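Local coordinates for PLP-Dependent L-Arginine Hydroxylase MppP (Streptomyces wadayamensis, PDB 6C9B), which oxidises L-arginine with the help of pyridoxal 5'-phosphate, giving 4-hydroxy-2-ketoarginine and 2-ketoarginine, at residues V111-F115 against T156-T162; E134-A140 against R164-R170; A186-R192 against V214-D218; R285-R289 against S305-E310; D128-V132 against H340-P344. All coordinates share one frame; numbering follows the deposited sequence.

Interaction 1: residues V111-F115 against T156-T162. With EGV ((4S)-5-carbamimidamido-4-hydroxy-2-oxopentanoic acid), chain F.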
# COMPACT_ATOMS: atom_id res chain seq x y z
N VAL B 111 8.74 9.10 -20.00
CA VAL B 111 8.05 8.81 -21.26
C VAL B 111 6.64 9.39 -21.23
O VAL B 111 5.96 9.42 -20.20
CB VAL B 111 8.04 7.30 -21.54
CG1 VAL B 111 7.27 6.52 -20.46
CG2 VAL B 111 7.48 7.02 -22.92
N HIS B 112 6.20 9.88 -22.39
CA HIS B 112 4.93 10.58 -22.52
C HIS B 112 4.28 10.06 -23.80
O HIS B 112 4.91 10.10 -24.86
CB HIS B 112 5.18 12.09 -22.59
CG HIS B 112 3.94 12.91 -22.71
ND1 HIS B 112 3.56 13.53 -23.89
CD2 HIS B 112 3.01 13.25 -21.79
CE1 HIS B 112 2.44 14.19 -23.69
NE2 HIS B 112 2.08 14.05 -22.43
N PRO B 113 3.03 9.57 -23.75
CA PRO B 113 2.17 9.38 -22.59
C PRO B 113 2.61 8.22 -21.74
O PRO B 113 3.42 7.39 -22.19
CB PRO B 113 0.81 9.11 -23.23
CG PRO B 113 1.19 8.32 -24.47
CD PRO B 113 2.43 9.03 -24.98
N THR B 114 2.09 8.15 -20.52
CA THR B 114 2.24 6.95 -19.70
C THR B 114 1.16 7.01 -18.63
O THR B 114 0.40 7.98 -18.53
CB THR B 114 3.67 6.82 -19.13
OG1 THR B 114 3.91 5.44 -18.75
CG2 THR B 114 3.93 7.73 -17.95
N PHE B 115 1.07 5.95 -17.84
CA PHE B 115 0.07 5.88 -16.78
C PHE B 115 0.28 7.06 -15.82
O PHE B 115 1.40 7.30 -15.36
CB PHE B 115 0.19 4.54 -16.06
CG PHE B 115 -0.66 4.42 -14.84
CD1 PHE B 115 -1.96 4.93 -14.82
CD2 PHE B 115 -0.17 3.79 -13.70
CE1 PHE B 115 -2.75 4.83 -13.69
CE2 PHE B 115 -0.96 3.67 -12.57
CZ PHE B 115 -2.25 4.19 -12.56
N THR B 156 8.37 3.38 -18.89
CA THR B 156 7.39 2.33 -18.70
C THR B 156 7.45 1.42 -19.92
O THR B 156 7.29 1.90 -21.05
CB THR B 156 6.01 2.96 -18.55
OG1 THR B 156 6.06 3.96 -17.53
CG2 THR B 156 4.95 1.92 -18.21
N THR B 157 7.73 0.13 -19.72
CA THR B 157 7.84 -0.79 -20.85
C THR B 157 7.41 -2.19 -20.46
O THR B 157 7.91 -2.75 -19.47
CB THR B 157 9.27 -0.81 -21.43
OG1 THR B 157 9.30 -1.77 -22.50
CG2 THR B 157 10.32 -1.19 -20.37
N PRO B 158 6.45 -2.78 -21.18
CA PRO B 158 5.63 -2.19 -22.24
C PRO B 158 4.88 -1.00 -21.72
O PRO B 158 4.47 -0.95 -20.55
CB PRO B 158 4.68 -3.33 -22.63
CG PRO B 158 5.39 -4.57 -22.19
CD PRO B 158 6.08 -4.18 -20.93
N ASN B 159 4.73 0.02 -22.56
CA ASN B 159 4.11 1.23 -22.05
C ASN B 159 2.62 1.01 -21.86
O ASN B 159 1.98 0.21 -22.55
CB ASN B 159 4.35 2.42 -22.97
CG ASN B 159 4.09 3.77 -22.27
OD1 ASN B 159 3.95 3.85 -21.01
ND2 ASN B 159 4.05 4.83 -23.05
N ASN B 160 2.10 1.71 -20.89
CA ASN B 160 0.67 1.85 -20.63
C ASN B 160 0.39 3.31 -20.93
O ASN B 160 0.89 4.18 -20.21
CB ASN B 160 0.37 1.53 -19.17
CG ASN B 160 -1.07 1.67 -18.81
OD1 ASN B 160 -1.91 2.05 -19.63
ND2 ASN B 160 -1.38 1.30 -17.59
N PRO B 161 -0.37 3.65 -21.98
CA PRO B 161 -1.41 2.85 -22.64
C PRO B 161 -1.10 2.26 -24.01
O PRO B 161 -1.94 1.60 -24.62
CB PRO B 161 -2.54 3.87 -22.76
CG PRO B 161 -1.81 5.14 -23.08
CD PRO B 161 -0.56 5.09 -22.23
N THR B 162 0.11 2.47 -24.51
CA THR B 162 0.36 2.23 -25.92
C THR B 162 0.85 0.82 -26.24
O THR B 162 0.84 0.43 -27.41
CB THR B 162 1.43 3.18 -26.44
OG1 THR B 162 2.68 2.81 -25.84
CG2 THR B 162 1.10 4.64 -26.14
C10 EGV F . -4.72 1.19 -15.19
C02 EGV F . -4.85 2.10 -10.23
C03 EGV F . -3.51 3.91 -9.15
C06 EGV F . -4.04 1.54 -11.38
C07 EGV F . -4.74 1.97 -12.69
C09 EGV F . -3.93 1.62 -13.96
N01 EGV F . -4.60 3.51 -9.98
N04 EGV F . -3.27 5.28 -8.90
N05 EGV F . -2.71 3.00 -8.64
O08 EGV F . -3.99 0.18 -11.30
O11 EGV F . -4.08 0.76 -16.13
O12 EGV F . -5.96 1.28 -15.24
O13 EGV F . -2.71 1.66 -14.01
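The Phe115 ring is approached obliquely by ND2 of Asn160, and one of its faces carries the keto end of the product EGV: C09 of EGV stands 3.3 Å above the plane of the Phe115 ring, displaced toward the rim, with O13 also over this face. The guanidino carbon C03 sits in plane at the ring edge. Below the ring, Phe115 CB is 3.9 Å from Asn160 ND2. Asn160 sends ND2 to the carboxylate oxygen O11 of EGV, a 3.1 Å hydrogen bond, and the same nitrogen reaches O3 of the modified Lys221. This Asn160 is the asparagine of the Asn-Pro-Thr-Gly run familiar in class I aminotransferases, set in the loop after strand 152-156 and facing the C-terminal end of strand 107-112, where fold type I enzymes place cofactor and substrate. Next to it, the Asn159 amide bridges two residues. Asn159 ND2 points to Pro113 O at 2.8 Å with a nearly straight bond (170°) lying in the amide plane, though tilted from the carbonyl plane of Pro113. Asn159 OD1 takes the hydroxyl of Thr114 in its own carbonyl plane, at 2.8 Å from Thr114 OG1. With OG1 anti to the backbone N (chi1 -159°), Thr114 also accepts from Thr156, OG1 to OG1 2.9 Å, which makes a chain of three groups. Cis peptide bonds precede Pro113 and Pro161, and CG of Pro113 packs on Thr162 CG2.

Interaction 2: residues E134-A140 against R164-R170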
# COMPACT_ATOMS: atom_id res chain seq x y z
N GLU B 134 7.39 9.05 -27.37
CA GLU B 134 7.80 7.68 -27.65
C GLU B 134 8.72 7.61 -28.85
O GLU B 134 9.69 6.84 -28.84
CB GLU B 134 6.57 6.79 -27.85
CG GLU B 134 5.86 6.53 -26.58
CD GLU B 134 4.75 5.53 -26.70
OE1 GLU B 134 3.92 5.72 -27.63
OE2 GLU B 134 4.74 4.57 -25.89
N ASP B 135 8.46 8.40 -29.91
CA ASP B 135 9.33 8.34 -31.08
C ASP B 135 10.75 8.71 -30.73
O ASP B 135 11.70 8.06 -31.20
CB ASP B 135 8.82 9.27 -32.16
CG ASP B 135 7.71 8.65 -32.98
OD1 ASP B 135 7.46 7.44 -32.80
OD2 ASP B 135 7.08 9.39 -33.76
N ALA B 136 10.93 9.74 -29.90
CA ALA B 136 12.27 10.14 -29.47
C ALA B 136 12.93 9.06 -28.62
O ALA B 136 14.12 8.76 -28.79
CB ALA B 136 12.21 11.46 -28.69
N LEU B 137 12.17 8.47 -27.69
CA LEU B 137 12.73 7.48 -26.78
C LEU B 137 13.22 6.23 -27.51
O LEU B 137 14.29 5.70 -27.21
CB LEU B 137 11.66 7.09 -25.76
CG LEU B 137 12.04 5.96 -24.80
CD1 LEU B 137 13.18 6.40 -23.92
CD2 LEU B 137 10.81 5.57 -23.95
N HIS B 138 12.41 5.72 -28.42
CA HIS B 138 12.74 4.49 -29.11
C HIS B 138 13.67 4.72 -30.30
O HIS B 138 14.48 3.84 -30.62
CB HIS B 138 11.46 3.80 -29.59
CG HIS B 138 10.58 3.36 -28.46
ND1 HIS B 138 10.73 2.15 -27.83
CD2 HIS B 138 9.61 4.02 -27.79
CE1 HIS B 138 9.86 2.06 -26.84
NE2 HIS B 138 9.16 3.18 -26.79
N GLY B 139 13.57 5.88 -30.94
CA GLY B 139 14.17 6.05 -32.25
C GLY B 139 15.56 6.65 -32.25
O GLY B 139 16.28 6.51 -33.24
N ALA B 140 15.97 7.32 -31.16
CA ALA B 140 17.24 8.02 -31.19
C ALA B 140 17.83 8.07 -29.79
O ALA B 140 17.11 7.97 -28.80
CB ALA B 140 17.08 9.44 -31.72
N ARG B 164 3.88 -0.07 -26.29
CA ARG B 164 5.15 -0.02 -26.99
C ARG B 164 6.24 -0.60 -26.10
O ARG B 164 6.34 -0.23 -24.93
CB ARG B 164 5.47 1.42 -27.38
CG ARG B 164 6.45 1.56 -28.52
CD ARG B 164 5.94 2.59 -29.54
NE ARG B 164 7.02 3.08 -30.40
CZ ARG B 164 7.06 4.28 -30.97
NH1 ARG B 164 6.07 5.16 -30.79
NH2 ARG B 164 8.11 4.61 -31.70
N VAL B 165 7.08 -1.45 -26.67
CA VAL B 165 8.10 -2.17 -25.92
C VAL B 165 9.46 -1.58 -26.24
O VAL B 165 9.84 -1.49 -27.41
CB VAL B 165 8.08 -3.67 -26.25
CG1 VAL B 165 9.22 -4.39 -25.57
CG2 VAL B 165 6.76 -4.29 -25.85
N LEU B 166 10.22 -1.26 -25.20
CA LEU B 166 11.59 -0.81 -25.39
C LEU B 166 12.44 -2.02 -25.77
O LEU B 166 12.62 -2.94 -24.97
CB LEU B 166 12.10 -0.15 -24.12
CG LEU B 166 13.41 0.61 -24.20
CD1 LEU B 166 13.21 1.89 -25.00
CD2 LEU B 166 13.89 0.91 -22.79
N ALA B 167 12.92 -2.03 -27.01
CA ALA B 167 13.70 -3.15 -27.53
C ALA B 167 15.08 -3.21 -26.86
O ALA B 167 15.60 -2.21 -26.35
CB ALA B 167 13.86 -3.02 -29.03
N GLU B 168 15.65 -4.41 -26.88
CA GLU B 168 16.88 -4.68 -26.14
C GLU B 168 17.99 -3.75 -26.58
O GLU B 168 18.76 -3.25 -25.75
CB GLU B 168 17.30 -6.14 -26.32
CG GLU B 168 18.58 -6.52 -25.56
CD GLU B 168 18.88 -8.00 -25.53
OE1 GLU B 168 19.96 -8.34 -24.98
OE2 GLU B 168 18.08 -8.82 -26.05
N GLU B 169 18.10 -3.50 -27.88
CA GLU B 169 19.19 -2.67 -28.36
C GLU B 169 19.03 -1.23 -27.88
O GLU B 169 20.03 -0.56 -27.60
CB GLU B 169 19.28 -2.75 -29.89
CG GLU B 169 18.00 -2.32 -30.64
CD GLU B 169 16.96 -3.44 -30.92
OE1 GLU B 169 16.97 -4.52 -30.28
OE2 GLU B 169 16.11 -3.20 -31.82
N ARG B 170 17.80 -0.76 -27.74
CA ARG B 170 17.61 0.60 -27.23
C ARG B 170 17.75 0.65 -25.72
O ARG B 170 18.34 1.60 -25.19
CB ARG B 170 16.24 1.13 -27.66
CG ARG B 170 15.90 2.53 -27.13
CD ARG B 170 16.92 3.61 -27.47
NE ARG B 170 17.08 3.81 -28.91
CZ ARG B 170 18.10 4.47 -29.47
NH1 ARG B 170 19.06 4.99 -28.72
NH2 ARG B 170 18.15 4.61 -30.78
O HOH W 1 3.48 4.45 -30.03
O HOH W 2 12.49 0.27 -28.78
O HOH W 3 16.71 2.66 -32.31
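Asp135 OD1 is gripped by both terminal nitrogens of Arg164. Arg164 NH2 makes the stronger bond, 3.1 Å from Asp135 OD1 and in the guanidinium plane, meeting the oxygen nearly along its C-O direction; the one from Arg164 NH1, at 3.3 Å, is weak. The carboxylate itself is turned steeply, its plane 68° from that of the guanidinium. Glu134 joins the network less directly, since its OE1 is a long 3.9 Å from Arg164 NH1 and a water links the two; its OE2 is taken by Thr162 and Asn159. The shank of Arg164 lies on His138: Arg164 CG sits over one ring face, a CH-pi contact at 3.9 Å from the His138 centroid, and Leu137 CG lies over the opposite face. The guanidinium runs on almost parallel to the imidazole (17°), the two side chains antiparallel, one over the other. Leu166 CA occupies the ring edge, where a water in the ring plane links His138 ND1 to the backbone N of Ala167. At the far end Arg170, bent at chi2 and chi3, curls back so that its NE bonds His138 O at 3.1 Å from above the carbonyl plane, while NH1 pairs with Asp141. Short helix 134-139 is thereby tied to the approach and first turn of helix 168-181, with Leu137 and Leu166 meeting underneath (CG to CD1 4.2 Å) and both resting on Val155 of strand 152-156.

Interaction 3: residues A186-R192 against V214-D218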
# COMPACT_ATOMS: atom_id res chain seq x y z
N ALA B 186 15.34 4.18 -14.63
CA ALA B 186 14.25 3.55 -13.90
C ALA B 186 13.27 2.98 -14.89
O ALA B 186 12.90 3.66 -15.85
CB ALA B 186 13.53 4.53 -12.99
N LEU B 187 12.82 1.75 -14.66
CA LEU B 187 11.88 1.08 -15.54
C LEU B 187 10.67 0.65 -14.74
O LEU B 187 10.80 0.16 -13.62
CB LEU B 187 12.48 -0.17 -16.19
CG LEU B 187 13.78 -0.02 -16.95
CD1 LEU B 187 14.14 -1.38 -17.51
CD2 LEU B 187 13.62 1.01 -18.03
N ASP B 188 9.48 0.84 -15.33
CA ASP B 188 8.23 0.30 -14.79
C ASP B 188 7.76 -0.77 -15.77
O ASP B 188 7.41 -0.46 -16.92
CB ASP B 188 7.18 1.40 -14.62
CG ASP B 188 5.83 0.88 -14.18
OD1 ASP B 188 5.51 -0.32 -14.42
OD2 ASP B 188 5.06 1.67 -13.62
N THR B 189 7.75 -2.02 -15.32
CA THR B 189 7.53 -3.17 -16.20
C THR B 189 6.26 -3.95 -15.84
O THR B 189 6.18 -5.17 -16.04
CB THR B 189 8.76 -4.08 -16.17
OG1 THR B 189 9.05 -4.48 -14.83
CG2 THR B 189 9.99 -3.32 -16.71
N SER B 190 5.23 -3.24 -15.36
CA SER B 190 3.96 -3.86 -15.01
C SER B 190 3.40 -4.75 -16.11
O SER B 190 2.81 -5.81 -15.82
CB SER B 190 2.96 -2.76 -14.68
OG SER B 190 1.69 -3.33 -14.39
N PHE B 191 3.51 -4.32 -17.36
CA PHE B 191 2.90 -5.04 -18.47
C PHE B 191 3.83 -6.11 -19.05
O PHE B 191 3.51 -6.69 -20.09
CB PHE B 191 2.48 -4.06 -19.58
CG PHE B 191 1.17 -3.33 -19.35
CD1 PHE B 191 0.40 -3.53 -18.22
CD2 PHE B 191 0.70 -2.45 -20.33
CE1 PHE B 191 -0.83 -2.85 -18.07
CE2 PHE B 191 -0.49 -1.78 -20.18
CZ PHE B 191 -1.26 -1.99 -19.04
N ARG B 192 4.97 -6.36 -18.41
CA ARG B 192 5.97 -7.29 -18.95
C ARG B 192 5.34 -8.61 -19.40
O ARG B 192 5.63 -9.11 -20.48
CB ARG B 192 7.06 -7.56 -17.92
CG ARG B 192 8.19 -8.41 -18.49
CD ARG B 192 9.12 -8.92 -17.41
NE ARG B 192 9.93 -7.90 -16.74
CZ ARG B 192 10.99 -7.29 -17.27
NH1 ARG B 192 11.68 -6.45 -16.51
NH2 ARG B 192 11.35 -7.49 -18.53
N VAL B 214 16.90 1.18 -11.38
CA VAL B 214 15.80 0.68 -10.56
C VAL B 214 14.79 0.11 -11.52
O VAL B 214 14.52 0.70 -12.56
CB VAL B 214 15.15 1.80 -9.72
CG1 VAL B 214 13.88 1.29 -9.03
CG2 VAL B 214 16.10 2.31 -8.70
N VAL B 215 14.21 -1.04 -11.18
CA VAL B 215 13.12 -1.61 -11.94
C VAL B 215 11.99 -1.88 -10.98
O VAL B 215 12.21 -2.44 -9.90
CB VAL B 215 13.50 -2.92 -12.66
CG1 VAL B 215 12.30 -3.45 -13.48
CG2 VAL B 215 14.71 -2.71 -13.56
N ILE B 216 10.78 -1.48 -11.35
CA ILE B 216 9.60 -1.81 -10.56
C ILE B 216 8.81 -2.83 -11.35
O ILE B 216 8.15 -2.50 -12.34
CB ILE B 216 8.74 -0.58 -10.24
CG1 ILE B 216 9.56 0.43 -9.44
CG2 ILE B 216 7.54 -1.02 -9.41
CD1 ILE B 216 8.83 1.77 -9.17
N GLU B 217 8.87 -4.07 -10.91
CA GLU B 217 8.01 -5.09 -11.47
C GLU B 217 6.67 -5.04 -10.76
O GLU B 217 6.53 -4.48 -9.66
CB GLU B 217 8.64 -6.47 -11.31
CG GLU B 217 10.07 -6.63 -11.79
CD GLU B 217 10.21 -6.95 -13.28
OE1 GLU B 217 11.37 -7.00 -13.74
OE2 GLU B 217 9.19 -7.15 -13.97
N ASP B 218 5.66 -5.63 -11.38
CA ASP B 218 4.32 -5.63 -10.80
C ASP B 218 3.69 -6.95 -11.16
O ASP B 218 3.70 -7.32 -12.34
CB ASP B 218 3.49 -4.45 -11.35
CG ASP B 218 2.02 -4.47 -10.90
OD1 ASP B 218 1.70 -5.03 -9.84
OD2 ASP B 218 1.16 -3.88 -11.61
O HOH W 4 5.32 -1.70 -12.21
O HOH W 5 6.56 -6.99 -13.91
O HOH W 6 1.41 -7.13 -13.79
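This is a parallel beta pairing in the buried centre of the seven-stranded sheet, continued by side-chain bonds where the first chain turns away. Ala186, Leu187 and Asp188 run beside Val214, Val215 and Ile216. Leu187 uses both its N and its O on this neighbour, from N to Val214 O (2.9 Å) and from O to Ile216 N (2.8 Å); Thr189 N then reaches Ile216 O at 3.0 Å. Beyond, Asp188 OD1 accepts from Ser190 N in an Asx turn, and a water joins that carboxylate oxygen to Ile216 O. Ser190 OG donates to Asp218 OD2 (2.9 Å), on its anti side, while Asp218 OD1 accepts from Gly220 N. Arg192 holds Glu217 side-on, NE to the syn lone pair of OE2 at 3.0 Å and NH1 to OE1 at 2.8 Å. Tyr203 OH also bonds OE1. With helix 202-209 the strands form a beta-alpha-beta unit; the second runs on toward the cofactor-bearing Lys221, and Asp188 lies near its pyridine nitrogen, as in fold type I PLP enzymes.

Interaction 4: residues R285-R289 against S305-E310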
# COMPACT_ATOMS: atom_id res chain seq x y z
N ARG B 285 -8.67 -8.45 -27.95
CA ARG B 285 -8.29 -7.37 -28.86
C ARG B 285 -8.98 -7.51 -30.21
O ARG B 285 -9.46 -6.53 -30.78
CB ARG B 285 -6.77 -7.36 -29.02
CG ARG B 285 -6.26 -6.42 -30.09
CD ARG B 285 -4.77 -6.15 -29.89
NE ARG B 285 -4.58 -5.09 -28.91
CZ ARG B 285 -4.12 -5.24 -27.67
NH1 ARG B 285 -4.02 -4.16 -26.90
NH2 ARG B 285 -3.70 -6.41 -27.21
N SER B 286 -9.05 -8.74 -30.72
CA SER B 286 -9.70 -8.99 -32.01
C SER B 286 -11.18 -8.68 -31.96
O SER B 286 -11.74 -8.18 -32.94
CB SER B 286 -9.48 -10.44 -32.44
OG SER B 286 -8.10 -10.76 -32.40
N VAL B 287 -11.87 -9.01 -30.86
CA VAL B 287 -13.31 -8.71 -30.86
C VAL B 287 -13.52 -7.21 -30.84
O VAL B 287 -14.44 -6.70 -31.50
CB VAL B 287 -14.10 -9.42 -29.73
CG1 VAL B 287 -13.35 -10.53 -29.05
CG2 VAL B 287 -14.69 -8.44 -28.73
N VAL B 288 -12.65 -6.47 -30.13
CA VAL B 288 -12.79 -5.01 -30.11
C VAL B 288 -12.58 -4.44 -31.50
O VAL B 288 -13.36 -3.58 -31.95
CB VAL B 288 -11.81 -4.38 -29.10
CG1 VAL B 288 -11.85 -2.87 -29.21
CG2 VAL B 288 -12.13 -4.83 -27.70
N ARG B 289 -11.53 -4.87 -32.20
CA ARG B 289 -11.21 -4.28 -33.49
C ARG B 289 -12.24 -4.69 -34.54
O ARG B 289 -12.65 -3.86 -35.37
CB ARG B 289 -9.79 -4.66 -33.91
CG ARG B 289 -8.75 -4.04 -32.98
CD ARG B 289 -7.34 -4.25 -33.42
NE ARG B 289 -6.43 -3.55 -32.51
CZ ARG B 289 -5.11 -3.58 -32.60
NH1 ARG B 289 -4.52 -4.28 -33.56
NH2 ARG B 289 -4.39 -2.91 -31.74
N SER B 305 0.17 -3.53 -30.52
CA SER B 305 0.16 -3.73 -29.07
C SER B 305 -0.32 -5.13 -28.72
O SER B 305 -1.25 -5.67 -29.33
CB SER B 305 -0.73 -2.72 -28.38
OG SER B 305 -0.68 -2.90 -26.96
N ARG B 306 0.32 -5.72 -27.70
CA ARG B 306 -0.13 -6.96 -27.09
C ARG B 306 -0.53 -6.77 -25.63
O ARG B 306 -0.76 -7.75 -24.92
CB ARG B 306 0.98 -8.01 -27.22
CG ARG B 306 1.32 -8.26 -28.68
CD ARG B 306 2.34 -9.33 -28.89
NE ARG B 306 1.86 -10.28 -29.89
CZ ARG B 306 2.64 -11.04 -30.64
NH1 ARG B 306 3.96 -10.98 -30.53
NH2 ARG B 306 2.10 -11.87 -31.53
N SER B 307 -0.65 -5.53 -25.17
CA SER B 307 -0.98 -5.30 -23.77
C SER B 307 -2.48 -5.50 -23.54
O SER B 307 -3.28 -5.65 -24.47
CB SER B 307 -0.55 -3.90 -23.35
OG SER B 307 -1.59 -2.99 -23.64
N SER B 308 -2.85 -5.48 -22.27
CA SER B 308 -4.21 -5.77 -21.85
C SER B 308 -5.12 -4.56 -21.88
O SER B 308 -6.23 -4.62 -21.36
CB SER B 308 -4.23 -6.36 -20.44
OG SER B 308 -3.70 -5.41 -19.51
N VAL B 309 -4.67 -3.45 -22.46
CA VAL B 309 -5.52 -2.30 -22.67
C VAL B 309 -5.39 -1.88 -24.14
O VAL B 309 -4.40 -2.16 -24.80
CB VAL B 309 -5.17 -1.14 -21.72
CG1 VAL B 309 -5.35 -1.57 -20.27
CG2 VAL B 309 -3.70 -0.65 -21.95
N GLU B 310 -6.43 -1.21 -24.63
CA GLU B 310 -6.51 -0.87 -26.05
C GLU B 310 -7.01 0.55 -26.23
O GLU B 310 -8.12 0.88 -25.80
CB GLU B 310 -7.45 -1.86 -26.78
CG GLU B 310 -7.71 -1.57 -28.24
CD GLU B 310 -6.55 -1.96 -29.17
OE1 GLU B 310 -5.46 -2.33 -28.68
OE2 GLU B 310 -6.74 -1.87 -30.39
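Arg285 comes first, on long helix 256-291, and its guanidinium enters the turn that leads into strand 309-314 of the small five-stranded sheet, helix packed on sheet as in the C-terminal domain of fold type I aminotransferases. The chain bends at chi3 (-83°), which brings two edges of the group to bear. Arg285 NH1 and NH2 together hold Ser307 O, each at 2.9 Å; NE and NH1 both hold Glu310 OE1, from the same face of the carboxylate. Ser305 O lies over a guanidinium face without a hydrogen bond, and its OG accepts from Ser307 N in an ST turn that shapes the loop. One turn on, Val288 touches the Glu310 shank, CG1 to CG 4.4 Å. Arg289, extended, brings NE and NH2 to Glu310 OE2, whose position is somewhat doubtful, and its terminal nitrogens also bond Asp302 O and Pro303 O. The Arg289 guanidinium is backed by Arg285, whose CD stands over its centre, 3.7 Å above the plane.

Interaction 5: residues D128-V132 against H340-P344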
# COMPACT_ATOMS: atom_id res chain seq x y z
N ASP B 128 10.66 17.82 -10.98
CA ASP B 128 10.27 18.47 -12.23
C ASP B 128 10.35 17.45 -13.34
O ASP B 128 11.29 16.65 -13.39
CB ASP B 128 11.19 19.65 -12.52
CG ASP B 128 10.72 20.51 -13.70
OD1 ASP B 128 9.50 20.58 -13.96
OD2 ASP B 128 11.58 21.13 -14.35
N LEU B 129 9.36 17.44 -14.23
CA LEU B 129 9.28 16.41 -15.24
C LEU B 129 9.57 16.97 -16.63
O LEU B 129 9.07 18.04 -17.00
CB LEU B 129 7.91 15.76 -15.27
CG LEU B 129 7.50 15.09 -13.98
CD1 LEU B 129 6.07 14.51 -14.12
CD2 LEU B 129 8.50 14.01 -13.64
N VAL B 130 10.36 16.23 -17.40
CA VAL B 130 10.64 16.55 -18.79
C VAL B 130 10.03 15.44 -19.64
O VAL B 130 10.47 14.29 -19.53
CB VAL B 130 12.14 16.67 -19.08
CG1 VAL B 130 12.34 17.10 -20.52
CG2 VAL B 130 12.79 17.64 -18.13
N PRO B 131 9.03 15.71 -20.48
CA PRO B 131 8.44 14.63 -21.28
C PRO B 131 9.36 14.18 -22.41
O PRO B 131 10.00 15.00 -23.06
CB PRO B 131 7.17 15.26 -21.85
CG PRO B 131 7.47 16.70 -21.92
CD PRO B 131 8.31 16.98 -20.70
N VAL B 132 9.40 12.87 -22.63
CA VAL B 132 10.09 12.28 -23.79
C VAL B 132 9.05 11.51 -24.58
O VAL B 132 8.49 10.53 -24.08
CB VAL B 132 11.24 11.37 -23.37
CG1 VAL B 132 12.00 10.90 -24.60
CG2 VAL B 132 12.17 12.08 -22.41
N HIS B 340 -1.65 11.72 -21.19
CA HIS B 340 -0.77 12.70 -21.81
C HIS B 340 -0.53 13.80 -20.78
O HIS B 340 -1.03 14.93 -20.86
CB HIS B 340 -1.37 13.21 -23.09
CG HIS B 340 -1.61 12.12 -24.08
ND1 HIS B 340 -0.72 11.82 -25.09
CD2 HIS B 340 -2.61 11.21 -24.17
CE1 HIS B 340 -1.19 10.80 -25.79
NE2 HIS B 340 -2.32 10.40 -25.24
N TRP B 341 0.27 13.41 -19.78
CA TRP B 341 0.42 14.15 -18.54
C TRP B 341 1.12 15.49 -18.75
O TRP B 341 1.02 16.36 -17.90
CB TRP B 341 1.17 13.28 -17.52
CG TRP B 341 2.48 12.75 -18.03
CD1 TRP B 341 2.73 11.52 -18.58
CD2 TRP B 341 3.73 13.47 -18.07
NE1 TRP B 341 4.06 11.42 -18.98
CE2 TRP B 341 4.70 12.60 -18.65
CE3 TRP B 341 4.13 14.74 -17.66
CZ2 TRP B 341 6.03 12.98 -18.85
CZ3 TRP B 341 5.47 15.11 -17.83
CH2 TRP B 341 6.39 14.24 -18.44
N ALA B 342 1.78 15.69 -19.89
CA ALA B 342 2.39 16.98 -20.22
C ALA B 342 1.57 17.81 -21.19
O ALA B 342 1.80 19.01 -21.31
CB ALA B 342 3.79 16.76 -20.80
N GLU B 343 0.63 17.19 -21.91
CA GLU B 343 -0.15 17.88 -22.94
C GLU B 343 -1.45 17.11 -23.12
O GLU B 343 -1.59 16.32 -24.05
CB GLU B 343 0.61 17.96 -24.26
CG GLU B 343 -0.01 18.94 -25.24
CD GLU B 343 0.25 20.38 -24.83
OE1 GLU B 343 1.37 20.89 -25.08
OE2 GLU B 343 -0.65 20.98 -24.21
N PRO B 344 -2.42 17.31 -22.23
CA PRO B 344 -3.59 16.41 -22.23
C PRO B 344 -4.39 16.46 -23.51
O PRO B 344 -5.03 15.46 -23.87
CB PRO B 344 -4.42 16.89 -21.03
CG PRO B 344 -3.74 18.13 -20.51
CD PRO B 344 -2.32 18.07 -20.97
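Trp341 pushes the six-membered end of its indole into a shallow hollow on strand 128-133, between the bumps made by Leu129 and Pro131. Leu129 forms one wall: its CB is 3.6 Å from Trp341 CZ3, and CD1 leans on the same corner of the ring. Pro131 forms the other, with CA at 3.5 Å and CB at 3.6 Å from Trp341 CH2. Between them the carbonyl carbon makes the floor, Val130 C meeting the ring edge near its plane, 4.0 Å from Trp341 CH2. Both walls are met obliquely. Ala342 fills the angle that remains between indole and proline: its CB lies over one face of the indole, toward the rim, and also touches Pro131 CG at 3.8 Å. A type I turn from His340 to Glu343 presents these two neighbouring residues together. No hydrogen bond crosses this contact; NE1 of the indole goes instead to Val111 O. The Trp341 side chain is about 5 Å from that of Asp116, which binds magnesium in another structure of this protein. The turn lies against strand 128-133, the outermost of the large sheet within this chain, and its neighbour 107-112, whose His112 meets the indole edge-to-face, while helix 116-124 packs on both Leu129 and Trp341.

Interactions 1 and 3 are core contacts of the large sheet; Thr157 N bonds Asp188 O between them, and interaction 1 alone touches the product. Interaction 2 is partly buried, on the outside of the large sheet, and meets interaction 1 at Glu134. Interaction 5 lies at the surface, one strand out from interaction 1, and is purely apolar across its segments. Interaction 4 belongs to the smaller sheet, about 21 Å from interaction 3 between centres, yet Phe191 of the latter packs on Ser307 and Val309. The salt bridges differ too: Arg192-Glu217 is buried and the Arg285-Arg289-Glu310 network largely so, whereas Asp135-Arg164 lies toward the surface, with one water bridging Arg164 to Glu134.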